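PDB 6GRH: microcin B17-processing protein McbB from Escherichia coli str. K-12 substr. MG1655, which is required to process the inactive microcin B17 precursor McbA into the active peptide antibiotic. Local coordinates for residues I100-D103 and L107-N110; W142-N147 and H244-R249. All coordinates share one frame; numbering follows the deposited sequence.

Interaction 1: I100-D103 and L107-N110; sequences IISD and LFSN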
loop_
_atom_site.group_PDB
_atom_site.type_symbol
_atom_site.label_atom_id
_atom_site.label_comp_id
_atom_site.label_asym_id
_atom_site.label_seq_id
_atom_site.Cartn_x
_atom_site.Cartn_y
_atom_site.Cartn_z
ATOM N N ILE B 100 24.835 -16.126 16.439
ATOM C CA ILE B 100 25.018 -15.380 15.208
ATOM C C ILE B 100 25.867 -16.227 14.271
ATOM O O ILE B 100 26.962 -16.656 14.641
ATOM C CB ILE B 100 25.677 -14.019 15.454
ATOM C CG1 ILE B 100 24.751 -13.168 16.312
ATOM C CG2 ILE B 100 25.949 -13.316 14.113
ATOM C CD1 ILE B 100 25.334 -11.837 16.698
ATOM N N ILE B 101 25.323 -16.532 13.091
ATOM C CA ILE B 101 26.036 -17.276 12.054
ATOM C C ILE B 101 26.332 -16.276 10.947
ATOM O O ILE B 101 25.422 -15.536 10.492
ATOM C CB ILE B 101 25.231 -18.489 11.509
ATOM C CG1 ILE B 101 24.876 -19.472 12.638
ATOM C CG2 ILE B 101 26.045 -19.208 10.448
ATOM C CD1 ILE B 101 24.063 -20.698 12.255
ATOM N N SER B 102 27.584 -16.201 10.519
ATOM C CA SER B 102 27.940 -15.154 9.548
ATOM C C SER B 102 29.104 -15.508 8.677
ATOM O O SER B 102 29.953 -16.316 9.062
ATOM C CB SER B 102 28.257 -13.842 10.290
ATOM O OG SER B 102 28.336 -12.744 9.401
ATOM N N ASP B 103 29.147 -14.878 7.510
ATOM C CA ASP B 103 30.327 -14.902 6.644
ATOM C C ASP B 103 31.347 -13.849 7.027
ATOM O O ASP B 103 32.454 -13.865 6.504
ATOM C CB ASP B 103 29.937 -14.799 5.153
ATOM C CG ASP B 103 29.291 -13.451 4.752
ATOM O OD1 ASP B 103 28.953 -12.595 5.599
ATOM O OD2 ASP B 103 29.066 -13.277 3.526
ATOM N N LEU B 107 33.433 -9.285 12.418
ATOM C CA LEU B 107 32.621 -8.096 12.756
ATOM C C LEU B 107 31.979 -8.212 14.144
ATOM O O LEU B 107 31.674 -7.206 14.769
ATOM C CB LEU B 107 31.529 -7.836 11.690
ATOM C CG LEU B 107 30.455 -6.752 11.951
ATOM C CD1 LEU B 107 31.114 -5.366 12.086
ATOM C CD2 LEU B 107 29.358 -6.763 10.858
ATOM N N PHE B 108 31.789 -9.442 14.621
ATOM C CA PHE B 108 31.131 -9.709 15.891
ATOM C C PHE B 108 32.066 -10.233 16.963
ATOM O O PHE B 108 31.590 -10.732 17.968
ATOM C CB PHE B 108 30.035 -10.742 15.681
ATOM C CG PHE B 108 29.012 -10.325 14.691
ATOM C CD1 PHE B 108 29.047 -10.808 13.401
ATOM C CD2 PHE B 108 28.029 -9.426 15.048
ATOM C CE1 PHE B 108 28.073 -10.432 12.476
ATOM C CE2 PHE B 108 27.053 -9.046 14.135
ATOM C CZ PHE B 108 27.085 -9.547 12.842
ATOM N N SER B 109 33.369 -10.080 16.774
ATOM C CA SER B 109 34.334 -10.690 17.686
ATOM C C SER B 109 34.281 -10.117 19.117
ATOM O O SER B 109 34.766 -10.755 20.041
ATOM C CB SER B 109 35.741 -10.581 17.125
ATOM O OG SER B 109 36.120 -9.235 17.037
ATOM N N ASN B 110 33.709 -8.930 19.310
ATOM C CA ASN B 110 33.485 -8.408 20.659
ATOM C C ASN B 110 32.005 -8.397 21.093
ATOM O O ASN B 110 31.701 -7.962 22.201
ATOM C CB ASN B 110 34.126 -7.018 20.780
ATOM C CG ASN B 110 35.646 -7.065 20.724
ATOM O OD1 ASN B 110 36.269 -6.391 19.902
ATOM N ND2 ASN B 110 36.249 -7.885 21.566
#
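The first torsion of Phe108 (chi1 -58°) puts CG beside the backbone N and anti to the carbonyl carbon, on the side where Ile100 stands. Ile100 has chi1 -64°, which puts its CG2 branch anti to the backbone N and aims that methyl at the ring. The two side chains cross at about a right angle. Ile100 CG2 sits over the middle of one face of Phe108, 4.0 Å from the ring centroid and 13° off the normal. This is a CH-pi contact. The other branch of Ile100 also takes part: Ile100 CD1 lies 4.0 Å from Phe108 CD2. Ser102 comes to the ring edge instead, with Ser102 OG 3.9 Å from Phe108 CE1 and near the ring plane. That hydroxyl has its polar partners elsewhere. It is hydrogen-bonded to the carbonyl O of His144 on the adjacent strand and to the backbone N of Val104. Ile125 and Tyr243 also pack on Phe108, and the latter belongs to helix 236-254. The loop after strand 97-102 thus lies back over the sheet, with Phe108 between the sheet and helix 236-254. The contact is buried and apolar in character. Dispersion and CH-pi contacts hold the ring here, and the buried hydroxyl at its edge is satisfied by backbone groups.

Interaction 2: W142-N147 and H244-R249; sequences WLHLEN and HLIKRR. With EDO (1,2-ethanediol), chain J.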
loop_
_atom_site.group_PDB
_atom_site.type_symbol
_atom_site.label_atom_id
_atom_site.label_comp_id
_atom_site.label_asym_id
_atom_site.label_seq_id
_atom_site.Cartn_x
_atom_site.Cartn_y
_atom_site.Cartn_z
ATOM N N TRP B 142 20.516 -15.986 14.300
ATOM C CA TRP B 142 20.697 -14.816 13.470
ATOM C C TRP B 142 21.722 -15.129 12.389
ATOM O O TRP B 142 22.876 -15.379 12.691
ATOM C CB TRP B 142 21.164 -13.606 14.297
ATOM C CG TRP B 142 21.033 -12.319 13.519
ATOM C CD1 TRP B 142 21.657 -12.017 12.321
ATOM C CD2 TRP B 142 20.218 -11.196 13.832
ATOM N NE1 TRP B 142 21.293 -10.769 11.903
ATOM C CE2 TRP B 142 20.390 -10.252 12.785
ATOM C CE3 TRP B 142 19.361 -10.884 14.892
ATOM C CZ2 TRP B 142 19.735 -9.017 12.764
ATOM C CZ3 TRP B 142 18.700 -9.664 14.877
ATOM C CH2 TRP B 142 18.891 -8.744 13.810
ATOM N N LEU B 143 21.293 -15.123 11.117
ATOM C CA LEU B 143 22.201 -15.338 9.998
ATOM C C LEU B 143 22.477 -14.012 9.305
ATOM O O LEU B 143 21.564 -13.425 8.751
ATOM C CB LEU B 143 21.596 -16.330 9.027
ATOM C CG LEU B 143 22.299 -16.605 7.701
ATOM C CD1 LEU B 143 23.717 -17.137 7.885
ATOM C CD2 LEU B 143 21.444 -17.592 6.899
ATOM N N HIS B 144 23.728 -13.555 9.330
ATOM C CA HIS B 144 24.092 -12.274 8.752
ATOM C C HIS B 144 25.069 -12.533 7.615
ATOM O O HIS B 144 26.134 -13.101 7.838
ATOM C CB HIS B 144 24.702 -11.347 9.799
ATOM C CG HIS B 144 25.236 -10.074 9.233
ATOM N ND1 HIS B 144 24.413 -9.073 8.775
ATOM C CD2 HIS B 144 26.498 -9.672 8.981
ATOM C CE1 HIS B 144 25.156 -8.088 8.299
ATOM N NE2 HIS B 144 26.425 -8.410 8.445
ATOM N N LEU B 145 24.714 -12.072 6.409
ATOM C CA LEU B 145 25.536 -12.244 5.211
ATOM C C LEU B 145 25.889 -10.920 4.528
ATOM O O LEU B 145 24.984 -10.167 4.137
ATOM C CB LEU B 145 24.799 -13.128 4.208
ATOM C CG LEU B 145 24.501 -14.548 4.690
ATOM C CD1 LEU B 145 23.685 -15.312 3.660
ATOM C CD2 LEU B 145 25.795 -15.285 4.993
ATOM N N GLU B 146 27.184 -10.629 4.404
ATOM C CA GLU B 146 27.676 -9.595 3.484
ATOM C C GLU B 146 27.679 -10.081 2.043
ATOM O O GLU B 146 27.301 -9.348 1.126
ATOM C CB GLU B 146 29.082 -9.110 3.867
ATOM C CG GLU B 146 29.053 -8.124 5.001
ATOM C CD GLU B 146 30.324 -7.318 5.223
ATOM O OE1 GLU B 146 31.232 -7.256 4.360
ATOM O OE2 GLU B 146 30.361 -6.696 6.295
ATOM N N ASN B 147 28.111 -11.315 1.831
ATOM C CA ASN B 147 28.125 -11.888 0.503
ATOM C C ASN B 147 26.992 -12.903 0.409
ATOM O O ASN B 147 27.146 -14.070 0.742
ATOM C CB ASN B 147 29.490 -12.466 0.211
ATOM C CG ASN B 147 30.576 -11.427 0.374
ATOM O OD1 ASN B 147 30.487 -10.325 -0.189
ATOM N ND2 ASN B 147 31.590 -11.740 1.186
ATOM N N HIS B 244 24.835 -1.848 15.063
ATOM C CA HIS B 244 23.900 -1.283 16.011
ATOM C C HIS B 244 22.460 -1.767 15.799
ATOM O O HIS B 244 21.763 -2.086 16.775
ATOM C CB HIS B 244 23.975 0.235 15.966
ATOM C CG HIS B 244 23.195 0.903 17.044
ATOM N ND1 HIS B 244 23.477 0.733 18.389
ATOM C CD2 HIS B 244 22.125 1.731 16.975
ATOM C CE1 HIS B 244 22.596 1.419 19.098
ATOM N NE2 HIS B 244 21.776 2.043 18.265
ATOM N N LEU B 245 22.000 -1.795 14.542
ATOM C CA LEU B 245 20.660 -2.307 14.248
ATOM C C LEU B 245 20.435 -3.763 14.647
ATOM O O LEU B 245 19.372 -4.106 15.170
ATOM C CB LEU B 245 20.294 -2.089 12.775
ATOM C CG LEU B 245 19.967 -0.672 12.350
ATOM C CD1 LEU B 245 19.648 -0.636 10.850
ATOM C CD2 LEU B 245 18.771 -0.133 13.085
ATOM N N ILE B 246 21.443 -4.597 14.427
ATOM C CA ILE B 246 21.437 -5.996 14.875
ATOM C C ILE B 246 21.304 -6.058 16.404
ATOM O O ILE B 246 20.411 -6.743 16.952
ATOM C CB ILE B 246 22.684 -6.745 14.377
ATOM C CG1 ILE B 246 22.659 -6.890 12.846
ATOM C CG2 ILE B 246 22.794 -8.137 14.996
ATOM C CD1 ILE B 246 23.930 -7.423 12.223
ATOM N N LYS B 247 22.163 -5.310 17.095
ATOM C CA LYS B 247 22.114 -5.264 18.543
ATOM C C LYS B 247 20.744 -4.856 19.072
ATOM O O LYS B 247 20.165 -5.541 19.933
ATOM C CB LYS B 247 23.190 -4.328 19.094
ATOM C CG LYS B 247 23.314 -4.482 20.602
ATOM C CD LYS B 247 24.154 -3.393 21.227
ATOM C CE LYS B 247 23.303 -2.174 21.516
ATOM N NZ LYS B 247 24.158 -1.228 22.239
ATOM N N ARG B 248 20.207 -3.754 18.534
ATOM C CA ARG B 248 18.926 -3.278 19.002
ATOM C C ARG B 248 17.787 -4.217 18.692
ATOM O O ARG B 248 16.890 -4.370 19.505
ATOM C CB ARG B 248 18.595 -1.892 18.486
ATOM C CG ARG B 248 19.476 -0.834 19.084
ATOM C CD ARG B 248 19.390 -0.793 20.615
ATOM N NE ARG B 248 19.869 0.493 21.082
ATOM C CZ ARG B 248 20.329 0.760 22.292
ATOM N NH1 ARG B 248 20.386 -0.169 23.247
ATOM N NH2 ARG B 248 20.707 2.003 22.557
ATOM N N ARG B 249 17.855 -4.880 17.550
ATOM C CA ARG B 249 16.852 -5.858 17.226
ATOM C C ARG B 249 16.897 -7.072 18.158
ATOM O O ARG B 249 15.864 -7.530 18.648
ATOM C CB ARG B 249 16.929 -6.218 15.722
ATOM C CG ARG B 249 15.812 -7.127 15.277
ATOM C CD ARG B 249 14.501 -6.370 15.220
ATOM N NE ARG B 249 13.429 -7.258 14.812
ATOM C CZ ARG B 249 12.275 -7.457 15.442
ATOM N NH1 ARG B 249 11.935 -6.779 16.549
ATOM N NH2 ARG B 249 11.417 -8.334 14.923
HETATM C C1 EDO J . 22.491 2.304 25.503
HETATM O O1 EDO J . 21.067 2.197 25.582
HETATM C C2 EDO J . 22.835 3.756 25.222
HETATM O O2 EDO J . 24.180 3.882 24.767
#
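Ile246 lies over a face of each of two aromatic side chains, Trp142 and His144. The setting is a helix layered on a mixed, Rossmann-like sheet, consistent with an E1-like fold. Strand 142-144 and helix 244-249 run almost antiparallel, at 171°, with axes 11.7 Å apart. Trp142 and His144 stand two residues apart on the strand, so both point at the helix.

Ile246 divides its branches between the two rings. Ile246 CG2 lies over the six-membered ring of Trp142, 3.9 Å from the centroid and 12° off the normal. Ile246 CG1 touches the same indole at Trp142 CZ2, 3.6 Å away. The chain is extended at chi2 (171°), which carries CD1 out to the imidazole. Ile246 CD1 is 4.2 Å from the His144 centroid, over the face but toward its rim. Both approaches are CH-pi contacts. Arg249 meets the indole differently. Arg249 CB lies in the ring plane at the edge, 3.7 Å from Trp142 CH2. The arginine chain bends away after CG, and its guanidinium reaches Glu252 in a salt bridge and the backbone O of Phe266.

Trp142 NE1 and His144 ND1 both hydrogen-bond to Ser171 OG on the next strand, which should restrain the rotation of both rings. Elsewhere on the helix, His244 and Lys247 bond to Ser237 of the second subunit, so the helix also serves the subunit interface. A 1,2-ethanediol, probably from the crystallisation liquor, lies at the guanidinium edge of Arg248, and Arg248 NH2 donates to O1 of the diol at 3.1 Å.

In the fold
Interactions 1 and 2 have centres about 9 Å apart and belong to one mixed sheet. Strands 97-102 and 139-144 are neighbours in it and run parallel. They are joined directly where Ile101 N meets Trp142 O at 2.7 Å, a probable hydrogen bond. Along the chain the contacts come in series: 100-103 with 107-110 is local and closes first, then 142-147 meets 244-249, about a hundred residues later. Helix 236-254 covers both, because Ile246 of interaction 2 also packs on Phe108 of interaction 1. The loop and the helix pack on the same side of the two strands, in one buried interior, and the helix carries it on to the second subunit.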